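Local coordinates for protein lactaldehyde dehydrogenase (Escherichia coli, PDB 2IMP) that catalyses the NAD-dependent, irreversible oxidation of L-lactaldehyde to L-lactate and also oxidises glycolaldehyde, serving the breakdown of L-fucose and L-rhamnose, at residues V103-T108 with F154-I159; A109-Y114 with I159-A164; E117-Y122 with A166-N171. All blocks are in the same frame, centred on the assembly; numbering follows the deposited sequence.

Interaction 1 (V103-T108 with F154-I159); sequences VEVAFT and FPFFLI. With LAC (lactic acid), chain E.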
loop_
_atom_site.group_PDB
_atom_site.type_symbol
_atom_site.label_atom_id
_atom_site.label_comp_id
_atom_site.label_asym_id
_atom_site.label_seq_id
_atom_site.Cartn_x
_atom_site.Cartn_y
_atom_site.Cartn_z
ATOM N N VAL A 103 -20.174 -21.267 17.390
ATOM C CA VAL A 103 -19.325 -20.138 17.064
ATOM C C VAL A 103 -18.531 -20.386 15.763
ATOM O O VAL A 103 -18.489 -19.529 14.877
ATOM C CB VAL A 103 -18.346 -19.824 18.220
ATOM C CG1 VAL A 103 -17.306 -18.812 17.769
ATOM C CG2 VAL A 103 -19.124 -19.264 19.410
ATOM N N GLU A 104 -17.926 -21.568 15.651
ATOM C CA GLU A 104 -17.187 -21.891 14.440
ATOM C C GLU A 104 -18.042 -21.718 13.161
ATOM O O GLU A 104 -17.599 -21.111 12.188
ATOM C CB GLU A 104 -16.654 -23.325 14.484
ATOM C CG GLU A 104 -15.751 -23.637 13.296
ATOM C CD GLU A 104 -15.262 -25.074 13.260
ATOM O OE1 GLU A 104 -15.348 -25.765 14.296
ATOM O OE2 GLU A 104 -14.778 -25.506 12.193
ATOM N N VAL A 105 -19.261 -22.254 13.181
ATOM C CA VAL A 105 -20.153 -22.132 12.031
ATOM C C VAL A 105 -20.506 -20.664 11.690
ATOM O O VAL A 105 -20.397 -20.238 10.541
ATOM C CB VAL A 105 -21.456 -22.938 12.248
ATOM C CG1 VAL A 105 -22.444 -22.671 11.101
ATOM C CG2 VAL A 105 -21.131 -24.433 12.319
ATOM N N ALA A 106 -20.924 -19.906 12.701
ATOM C CA ALA A 106 -21.243 -18.503 12.488
ATOM C C ALA A 106 -20.007 -17.703 11.997
ATOM O O ALA A 106 -20.105 -16.883 11.089
ATOM C CB ALA A 106 -21.784 -17.897 13.771
ATOM N N PHE A 107 -18.855 -17.974 12.608
ATOM C CA PHE A 107 -17.609 -17.314 12.224
ATOM C C PHE A 107 -17.207 -17.637 10.768
ATOM O O PHE A 107 -16.747 -16.764 10.032
ATOM C CB PHE A 107 -16.473 -17.737 13.165
ATOM C CG PHE A 107 -15.164 -17.036 12.899
ATOM C CD1 PHE A 107 -15.005 -15.688 13.203
ATOM C CD2 PHE A 107 -14.085 -17.729 12.353
ATOM C CE1 PHE A 107 -13.783 -15.036 12.959
ATOM C CE2 PHE A 107 -12.860 -17.085 12.105
ATOM C CZ PHE A 107 -12.710 -15.746 12.410
ATOM N N THR A 108 -17.385 -18.900 10.380
ATOM C CA THR A 108 -17.073 -19.329 9.029
ATOM C C THR A 108 -17.879 -18.540 7.969
ATOM O O THR A 108 -17.337 -18.115 6.946
ATOM C CB THR A 108 -17.333 -20.846 8.869
ATOM O OG1 THR A 108 -16.453 -21.562 9.738
ATOM C CG2 THR A 108 -17.079 -21.298 7.440
ATOM N N PHE A 154 -11.286 -27.361 14.096
ATOM C CA PHE A 154 -11.875 -26.285 13.304
ATOM C C PHE A 154 -11.981 -26.701 11.822
ATOM O O PHE A 154 -11.655 -25.934 10.915
ATOM C CB PHE A 154 -11.047 -24.999 13.412
ATOM C CG PHE A 154 -11.119 -24.340 14.758
ATOM C CD1 PHE A 154 -10.260 -24.719 15.782
ATOM C CD2 PHE A 154 -12.087 -23.374 15.018
ATOM C CE1 PHE A 154 -10.344 -24.126 17.042
ATOM C CE2 PHE A 154 -12.178 -22.778 16.273
ATOM C CZ PHE A 154 -11.312 -23.165 17.289
ATOM N N PRO A 155 -12.449 -27.938 11.580
ATOM C CA PRO A 155 -12.602 -28.506 10.239
ATOM C C PRO A 155 -13.471 -27.683 9.274
ATOM O O PRO A 155 -13.127 -27.538 8.101
ATOM C CB PRO A 155 -13.199 -29.881 10.518
ATOM C CG PRO A 155 -14.072 -29.605 11.705
ATOM C CD PRO A 155 -13.148 -28.777 12.576
ATOM N N PHE A 156 -14.594 -27.171 9.771
ATOM C CA PHE A 156 -15.492 -26.388 8.936
ATOM C C PHE A 156 -14.882 -25.033 8.539
ATOM O O PHE A 156 -14.810 -24.689 7.354
ATOM C CB PHE A 156 -16.821 -26.170 9.662
ATOM C CG PHE A 156 -17.937 -25.709 8.768
ATOM C CD1 PHE A 156 -18.386 -26.514 7.723
ATOM C CD2 PHE A 156 -18.529 -24.460 8.957
ATOM C CE1 PHE A 156 -19.429 -26.091 6.889
ATOM C CE2 PHE A 156 -19.573 -24.027 8.128
ATOM C CZ PHE A 156 -20.016 -24.838 7.088
ATOM N N PHE A 157 -14.444 -24.279 9.544
ATOM C CA PHE A 157 -13.817 -22.997 9.288
ATOM C C PHE A 157 -12.645 -23.108 8.293
ATOM O O PHE A 157 -12.538 -22.320 7.354
ATOM C CB PHE A 157 -13.310 -22.385 10.597
ATOM C CG PHE A 157 -12.381 -21.222 10.396
ATOM C CD1 PHE A 157 -12.800 -20.091 9.700
ATOM C CD2 PHE A 157 -11.080 -21.262 10.888
ATOM C CE1 PHE A 157 -11.937 -19.019 9.491
ATOM C CE2 PHE A 157 -10.208 -20.194 10.687
ATOM C CZ PHE A 157 -10.634 -19.071 9.989
ATOM N N LEU A 158 -11.781 -24.095 8.499
ATOM C CA LEU A 158 -10.650 -24.257 7.605
ATOM C C LEU A 158 -11.029 -24.478 6.128
ATOM O O LEU A 158 -10.226 -24.200 5.236
ATOM C CB LEU A 158 -9.721 -25.357 8.109
ATOM C CG LEU A 158 -8.938 -24.886 9.343
ATOM C CD1 LEU A 158 -8.059 -25.999 9.852
ATOM C CD2 LEU A 158 -8.085 -23.679 8.986
ATOM N N ILE A 159 -12.237 -24.981 5.875
ATOM C CA ILE A 159 -12.675 -25.112 4.495
ATOM C C ILE A 159 -12.731 -23.705 3.860
ATOM O O ILE A 159 -12.188 -23.457 2.790
ATOM C CB ILE A 159 -14.104 -25.705 4.384
ATOM C CG1 ILE A 159 -14.148 -27.134 4.922
ATOM C CG2 ILE A 159 -14.553 -25.691 2.934
ATOM C CD1 ILE A 159 -15.570 -27.677 5.042
HETATM C C LAC E . -6.139 -21.829 14.038
HETATM C CA LAC E . -6.266 -23.319 13.934
HETATM C CB LAC E . -7.738 -23.693 13.692
HETATM O O LAC E . -5.454 -21.210 13.224
HETATM O OHN LAC E . -5.504 -23.801 12.814
HETATM O OXT LAC E . -6.739 -21.188 15.047
#
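Glu104 reaches across from helix 98-116 to the start of helix 155-168, and its OE2 accepts a nearly straight bond from Phe157 N (2.9 Å, 171° at the hydrogen) on the anti lone pair. CG stands anti to the backbone N (chi1 -174°) and the chain stays extended beyond it, which carries the carboxylate across the gap into the first turn; Glu104 OE2 also lies 2.9 Å from Phe156 N. The other oxygen, OE1, forms a salt bridge with Lys96, whose amino group lies against the Phe154 ring. An alanine in place of Glu104 would probably leave Phe157 N without its acceptor and Lys96 without this counter-charge.

Farther along, Thr108 OG1 meets the Phe157 ring at its edge, while Thr108 CG2 packs on Phe156 CE2 at 3.8 Å. The hydroxyl is held by a bond from Thr108 OG1 to Glu104 O (2.7 Å), approaching that carbonyl from the face opposite to Thr108 N. Phe107 CE2 sits over one face of Phe157, 3.4 Å from Phe157 CE1, the two rings oblique at 54°.

Phe154 CD1 touches the lactate methyl, CB, at 3.4 Å. This is parallel helix packing of the aldehyde dehydrogenase fold, with Phe154, just ahead of the second helix, lining the lactate pocket.

Interaction 2 (A109-Y114 with I159-A164); sequences ADYIDY and IARKMA. With LAC (lactic acid), chain E.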
loop_
_atom_site.group_PDB
_atom_site.type_symbol
_atom_site.label_atom_id
_atom_site.label_comp_id
_atom_site.label_asym_id
_atom_site.label_seq_id
_atom_site.Cartn_x
_atom_site.Cartn_y
_atom_site.Cartn_z
ATOM N N ALA A 109 -19.167 -18.346 8.245
ATOM C CA ALA A 109 -20.024 -17.581 7.354
ATOM C C ALA A 109 -19.572 -16.112 7.280
ATOM O O ALA A 109 -19.505 -15.531 6.199
ATOM C CB ALA A 109 -21.482 -17.655 7.822
ATOM N N ASP A 110 -19.274 -15.524 8.437
ATOM C CA ASP A 110 -18.794 -14.146 8.454
ATOM C C ASP A 110 -17.436 -14.013 7.732
ATOM O O ASP A 110 -17.186 -13.040 7.026
ATOM C CB ASP A 110 -18.654 -13.628 9.890
ATOM C CG ASP A 110 -19.983 -13.545 10.617
ATOM O OD1 ASP A 110 -21.027 -13.370 9.955
ATOM O OD2 ASP A 110 -19.979 -13.640 11.859
ATOM N N TYR A 111 -16.581 -15.014 7.913
ATOM C CA TYR A 111 -15.278 -15.022 7.259
ATOM C C TYR A 111 -15.412 -15.008 5.723
ATOM O O TYR A 111 -14.731 -14.249 5.035
ATOM C CB TYR A 111 -14.483 -16.248 7.711
ATOM C CG TYR A 111 -13.042 -16.270 7.252
ATOM C CD1 TYR A 111 -12.701 -16.737 5.988
ATOM C CD2 TYR A 111 -12.016 -15.861 8.105
ATOM C CE1 TYR A 111 -11.373 -16.804 5.581
ATOM C CE2 TYR A 111 -10.684 -15.925 7.708
ATOM C CZ TYR A 111 -10.371 -16.402 6.446
ATOM O OH TYR A 111 -9.059 -16.495 6.059
ATOM N N ILE A 112 -16.302 -15.854 5.208
ATOM C CA ILE A 112 -16.546 -15.906 3.770
ATOM C C ILE A 112 -17.036 -14.540 3.235
ATOM O O ILE A 112 -16.544 -14.051 2.226
ATOM C CB ILE A 112 -17.579 -17.014 3.416
ATOM C CG1 ILE A 112 -16.982 -18.393 3.741
ATOM C CG2 ILE A 112 -17.978 -16.916 1.945
ATOM C CD1 ILE A 112 -17.903 -19.586 3.469
ATOM N N ASP A 113 -18.004 -13.945 3.928
ATOM C CA ASP A 113 -18.499 -12.631 3.546
ATOM C C ASP A 113 -17.361 -11.589 3.562
ATOM O O ASP A 113 -17.234 -10.782 2.644
ATOM C CB ASP A 113 -19.610 -12.162 4.495
ATOM C CG ASP A 113 -20.949 -12.825 4.209
ATOM O OD1 ASP A 113 -21.158 -13.305 3.073
ATOM O OD2 ASP A 113 -21.804 -12.847 5.122
ATOM N N TYR A 114 -16.562 -11.623 4.627
ATOM C CA TYR A 114 -15.422 -10.723 4.745
ATOM C C TYR A 114 -14.474 -10.861 3.536
ATOM O O TYR A 114 -14.094 -9.866 2.915
ATOM C CB TYR A 114 -14.652 -10.999 6.047
ATOM C CG TYR A 114 -13.265 -10.392 6.076
ATOM C CD1 TYR A 114 -13.073 -9.024 6.285
ATOM C CD2 TYR A 114 -12.147 -11.179 5.818
ATOM C CE1 TYR A 114 -11.789 -8.459 6.225
ATOM C CE2 TYR A 114 -10.872 -10.631 5.751
ATOM C CZ TYR A 114 -10.698 -9.277 5.952
ATOM O OH TYR A 114 -9.434 -8.756 5.843
ATOM N N ILE A 159 -12.237 -24.981 5.875
ATOM C CA ILE A 159 -12.675 -25.112 4.495
ATOM C C ILE A 159 -12.731 -23.705 3.860
ATOM O O ILE A 159 -12.188 -23.457 2.790
ATOM C CB ILE A 159 -14.104 -25.705 4.384
ATOM C CG1 ILE A 159 -14.148 -27.134 4.922
ATOM C CG2 ILE A 159 -14.553 -25.691 2.934
ATOM C CD1 ILE A 159 -15.570 -27.677 5.042
ATOM N N ALA A 160 -13.399 -22.800 4.569
ATOM C CA ALA A 160 -13.553 -21.427 4.127
ATOM C C ALA A 160 -12.229 -20.653 4.116
ATOM O O ALA A 160 -11.958 -19.881 3.196
ATOM C CB ALA A 160 -14.565 -20.702 5.019
ATOM N N ARG A 161 -11.416 -20.878 5.142
ATOM C CA ARG A 161 -10.136 -20.194 5.235
ATOM C C ARG A 161 -9.276 -20.374 3.971
ATOM O O ARG A 161 -8.452 -19.517 3.639
ATOM C CB ARG A 161 -9.368 -20.683 6.457
ATOM C CG ARG A 161 -8.169 -19.814 6.821
ATOM C CD ARG A 161 -7.479 -20.341 8.074
ATOM N NE ARG A 161 -7.286 -19.289 9.062
ATOM C CZ ARG A 161 -6.808 -19.484 10.286
ATOM N NH1 ARG A 161 -6.462 -20.705 10.687
ATOM N NH2 ARG A 161 -6.684 -18.455 11.117
ATOM N N LYS A 162 -9.483 -21.492 3.279
ATOM C CA LYS A 162 -8.742 -21.746 2.053
ATOM C C LYS A 162 -9.554 -21.456 0.765
ATOM O O LYS A 162 -9.079 -20.748 -0.103
ATOM C CB LYS A 162 -8.219 -23.190 2.034
ATOM C CG LYS A 162 -7.365 -23.536 3.249
ATOM C CD LYS A 162 -6.860 -24.974 3.214
ATOM C CE LYS A 162 -6.229 -25.368 4.551
ATOM N NZ LYS A 162 -5.089 -24.491 4.942
ATOM N N MET A 163 -10.779 -21.975 0.676
ATOM C CA MET A 163 -11.603 -21.771 -0.515
ATOM C C MET A 163 -12.108 -20.325 -0.773
ATOM O O MET A 163 -12.216 -19.910 -1.926
ATOM C CB MET A 163 -12.800 -22.746 -0.513
ATOM C CG MET A 163 -13.965 -22.380 0.409
ATOM S SD MET A 163 -15.091 -21.119 -0.269
ATOM C CE MET A 163 -16.004 -22.067 -1.470
ATOM N N ALA A 164 -12.410 -19.577 0.286
ATOM C CA ALA A 164 -12.894 -18.209 0.119
ATOM C C ALA A 164 -11.876 -17.285 -0.611
ATOM O O ALA A 164 -12.208 -16.673 -1.628
ATOM C CB ALA A 164 -13.283 -17.617 1.485
HETATM C C LAC E . -6.139 -21.829 14.038
HETATM C CA LAC E . -6.266 -23.319 13.934
HETATM C CB LAC E . -7.738 -23.693 13.692
HETATM O O LAC E . -5.454 -21.210 13.224
HETATM O OHN LAC E . -5.504 -23.801 12.814
HETATM O OXT LAC E . -6.739 -21.188 15.047
HETATM O O HOH W 1 -6.704 -16.846 4.159
#
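Ile112 and Ala164 mark the closest backbone approach, 5.7 Å between their CA atoms, where segments 109-114 and 159-164 run nearly parallel, their axes 14° apart and 9.4 Å from each other at closest. It is a parallel helix pair of the aldehyde dehydrogenase fold, carrying the lactate-binding Arg161 on one helix.

The apolar part is small and close. Ile112 CG1, anti to its own carbonyl carbon, reaches Ala160 CB at 3.6 Å, and its CD1 lies against the same methyl; helix 65-81 covers Ile112 through Ile79.

Tyr111 CG stands anti to the backbone N and its ring lies beside the backbone of Arg161, Tyr111 CE1 3.6 Å from Arg161 CA. The phenol OH ends against Arg161 CG, the ring plane turned 78° from the guanidinium. That hydroxyl is hydrogen-bonded to Asp461 and accepts a hydrogen bond from a water that also donates to Arg161 O. Asp461 pairs with NH2 of Arg161 as well, and Glu443 is a second acidic partner there, so both probably steady the guanidinium and temper its charge. In the guanidinium plane, Arg161 NH1 gives lactate O an almost straight hydrogen bond, 2.8 Å long and 176° at the hydrogen.

Interaction 3 (E117-Y122 with A166-N171); sequences EWARRY and ALLTGN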
loop_
_atom_site.group_PDB
_atom_site.type_symbol
_atom_site.label_atom_id
_atom_site.label_comp_id
_atom_site.label_asym_id
_atom_site.label_seq_id
_atom_site.Cartn_x
_atom_site.Cartn_y
_atom_site.Cartn_z
ATOM N N GLU A 117 -15.533 -9.426 0.183
ATOM C CA GLU A 117 -15.389 -7.978 0.131
ATOM C C GLU A 117 -14.069 -7.505 -0.523
ATOM O O GLU A 117 -13.914 -6.324 -0.824
ATOM C CB GLU A 117 -15.504 -7.389 1.545
ATOM C CG GLU A 117 -16.781 -7.798 2.258
ATOM C CD GLU A 117 -16.860 -7.286 3.681
ATOM O OE1 GLU A 117 -15.804 -7.097 4.323
ATOM O OE2 GLU A 117 -17.987 -7.090 4.171
ATOM N N TRP A 118 -13.135 -8.432 -0.720
ATOM C CA TRP A 118 -11.866 -8.094 -1.363
ATOM C C TRP A 118 -11.980 -7.931 -2.891
ATOM O O TRP A 118 -11.080 -7.390 -3.531
ATOM C CB TRP A 118 -10.797 -9.159 -1.058
ATOM C CG TRP A 118 -10.143 -8.992 0.289
ATOM C CD1 TRP A 118 -10.171 -9.877 1.329
ATOM C CD2 TRP A 118 -9.395 -7.853 0.751
ATOM N NE1 TRP A 118 -9.493 -9.360 2.411
ATOM C CE2 TRP A 118 -9.008 -8.120 2.084
ATOM C CE3 TRP A 118 -9.020 -6.635 0.167
ATOM C CZ2 TRP A 118 -8.260 -7.213 2.847
ATOM C CZ3 TRP A 118 -8.271 -5.725 0.930
ATOM C CH2 TRP A 118 -7.901 -6.025 2.256
ATOM N N ALA A 119 -13.103 -8.387 -3.446
ATOM C CA ALA A 119 -13.346 -8.350 -4.888
ATOM C C ALA A 119 -12.823 -7.107 -5.654
ATOM O O ALA A 119 -12.024 -7.238 -6.580
ATOM C CB ALA A 119 -14.842 -8.533 -5.170
ATOM N N ARG A 120 -13.297 -5.927 -5.279
ATOM C CA ARG A 120 -12.876 -4.694 -5.942
ATOM C C ARG A 120 -11.697 -3.995 -5.239
ATOM O O ARG A 120 -11.362 -2.859 -5.568
ATOM C CB ARG A 120 -14.043 -3.703 -5.976
ATOM C CG ARG A 120 -15.286 -4.160 -6.730
ATOM C CD ARG A 120 -16.519 -3.534 -6.104
ATOM N NE ARG A 120 -17.715 -3.622 -6.941
ATOM C CZ ARG A 120 -18.955 -3.572 -6.461
ATOM N NH1 ARG A 120 -19.156 -3.451 -5.155
ATOM N NH2 ARG A 120 -19.995 -3.616 -7.285
ATOM N N ARG A 121 -11.079 -4.683 -4.286
ATOM C CA ARG A 121 -10.010 -4.080 -3.508
ATOM C C ARG A 121 -8.559 -4.557 -3.726
ATOM O O ARG A 121 -7.637 -3.754 -3.570
ATOM C CB ARG A 121 -10.359 -4.176 -2.022
ATOM C CG ARG A 121 -11.619 -3.408 -1.658
ATOM C CD ARG A 121 -11.843 -3.379 -0.163
ATOM N NE ARG A 121 -12.770 -2.312 0.208
ATOM C CZ ARG A 121 -14.087 -2.356 0.032
ATOM N NH1 ARG A 121 -14.658 -3.426 -0.504
ATOM N NH2 ARG A 121 -14.827 -1.312 0.380
ATOM N N TYR A 122 -8.331 -5.826 -4.054
ATOM C CA TYR A 122 -6.942 -6.221 -4.252
ATOM C C TYR A 122 -6.348 -5.481 -5.463
ATOM O O TYR A 122 -6.908 -5.504 -6.561
ATOM C CB TYR A 122 -6.797 -7.753 -4.348
ATOM C CG TYR A 122 -7.421 -8.449 -5.536
ATOM C CD1 TYR A 122 -6.670 -8.737 -6.673
ATOM C CD2 TYR A 122 -8.742 -8.887 -5.493
ATOM C CE1 TYR A 122 -7.213 -9.461 -7.730
ATOM C CE2 TYR A 122 -9.298 -9.602 -6.546
ATOM C CZ TYR A 122 -8.528 -9.887 -7.658
ATOM O OH TYR A 122 -9.070 -10.604 -8.692
ATOM N N ALA A 166 -9.223 -18.247 -2.231
ATOM C CA ALA A 166 -8.938 -18.912 -3.498
ATOM C C ALA A 166 -9.940 -18.550 -4.608
ATOM O O ALA A 166 -9.548 -18.085 -5.684
ATOM C CB ALA A 166 -8.904 -20.431 -3.303
ATOM N N LEU A 167 -11.227 -18.757 -4.331
ATOM C CA LEU A 167 -12.264 -18.438 -5.309
ATOM C C LEU A 167 -12.376 -16.942 -5.655
ATOM O O LEU A 167 -12.516 -16.573 -6.823
ATOM C CB LEU A 167 -13.626 -18.937 -4.829
ATOM C CG LEU A 167 -14.043 -20.305 -5.372
ATOM C CD1 LEU A 167 -12.979 -21.341 -5.039
ATOM C CD2 LEU A 167 -15.395 -20.695 -4.780
ATOM N N LEU A 168 -12.325 -16.103 -4.626
ATOM C CA LEU A 168 -12.415 -14.664 -4.823
ATOM C C LEU A 168 -11.408 -14.138 -5.866
ATOM O O LEU A 168 -11.762 -13.352 -6.735
ATOM C CB LEU A 168 -12.200 -13.943 -3.485
ATOM C CG LEU A 168 -12.504 -12.436 -3.402
ATOM C CD1 LEU A 168 -11.441 -11.632 -4.155
ATOM C CD2 LEU A 168 -13.901 -12.160 -3.967
ATOM N N THR A 169 -10.167 -14.610 -5.766
ATOM C CA THR A 169 -9.096 -14.198 -6.663
ATOM C C THR A 169 -9.060 -14.896 -8.047
ATOM O O THR A 169 -8.133 -14.689 -8.836
ATOM C CB THR A 169 -7.722 -14.375 -5.969
ATOM O OG1 THR A 169 -7.603 -15.712 -5.462
ATOM C CG2 THR A 169 -7.587 -13.389 -4.804
ATOM N N GLY A 170 -10.064 -15.723 -8.328
ATOM C CA GLY A 170 -10.119 -16.384 -9.621
ATOM C C GLY A 170 -9.540 -17.785 -9.737
ATOM O O GLY A 170 -9.408 -18.305 -10.846
ATOM N N ASN A 171 -9.161 -18.387 -8.618
ATOM C CA ASN A 171 -8.640 -19.751 -8.632
ATOM C C ASN A 171 -9.770 -20.767 -8.446
ATOM O O ASN A 171 -10.843 -20.410 -7.976
ATOM C CB ASN A 171 -7.669 -20.003 -7.464
ATOM C CG ASN A 171 -6.514 -19.027 -7.421
ATOM O OD1 ASN A 171 -5.506 -19.225 -8.118
ATOM N ND2 ASN A 171 -6.635 -17.978 -6.624
HETATM O O HOH W 2 -7.218 -12.381 -9.973
#
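Leu168 is the bump of this contact: its two methyls push from the last turn of helix 155-168 into a hollow on segment 117-122, built from the Trp118-Ala119 backbone, Trp118 CB, Ala119 CB and the Tyr122 ring. Leu168 CD1 lies 3.7 Å from Ala119 N and 4.0 Å from Trp118 CB, with Tyr122 CE2 at 3.8 Å on another side of it. Leu168 CD2 settles against Ala119 CB at 3.9 Å. The leucine CG is anti to its backbone N (chi1 -169°), which sets CG toward the loop, and Leu72 of helix 65-81 packs on the same side chain.

Tyr122 forms the rest of the hollow. Its CG stands between the backbone N and the carbonyl carbon (chi1 66°), and the ring slides past Leu168 in the opposite direction until OH comes near Thr169 CA. The indole of Trp118 turns away from this leucine toward Leu466 of helix 462-467 and meets Tyr114 edge-to-face, so here only its CB and backbone touch Leu168.

Behind the bump the helix ends in a Schellman motif at Gly170, where phi is positive; a side chain at these backbone angles would collide with the carbonyl O of Thr169. Asn171 folds back over this end and its ND2 donates to Ala166 O (3.1 Å), the same oxygen that takes Asn171 N.

No direct hydrogen bond joins the two segments. One water bridges them, bonded to Tyr122 OH and donating to Thr169 O at 2.7 Å. Shape and apolar burial therefore probably supply most of the hold, while the charged residues of the loop serve the tetramer: Glu117 and Arg121 pair with Arg121 and Glu117 of a second subunit.

How the interactions relate
All three contacts pair helix 155-168 with the 98-122 region and are buried, but they work outward from the active site. Interactions 1 and 2 are successive parts of one parallel helix pair, about 8 Å apart between centres; they share Ile159 and touch where Phe157 meets Tyr111 edge-to-face. Both reach lactate, interaction 1 with an aromatic carbon and interaction 2 with a charged guanidinium. Interaction 3 lies about 20 Å from interaction 1, centre to centre, at the end of helix 155-168 and in the loop after helix 98-116, beside neighbouring subunits. A buried carboxylate bonds directly to backbone in interaction 1, whereas interactions 2 and 3 combine apolar packing, with a tyrosine in each, and a bridging water.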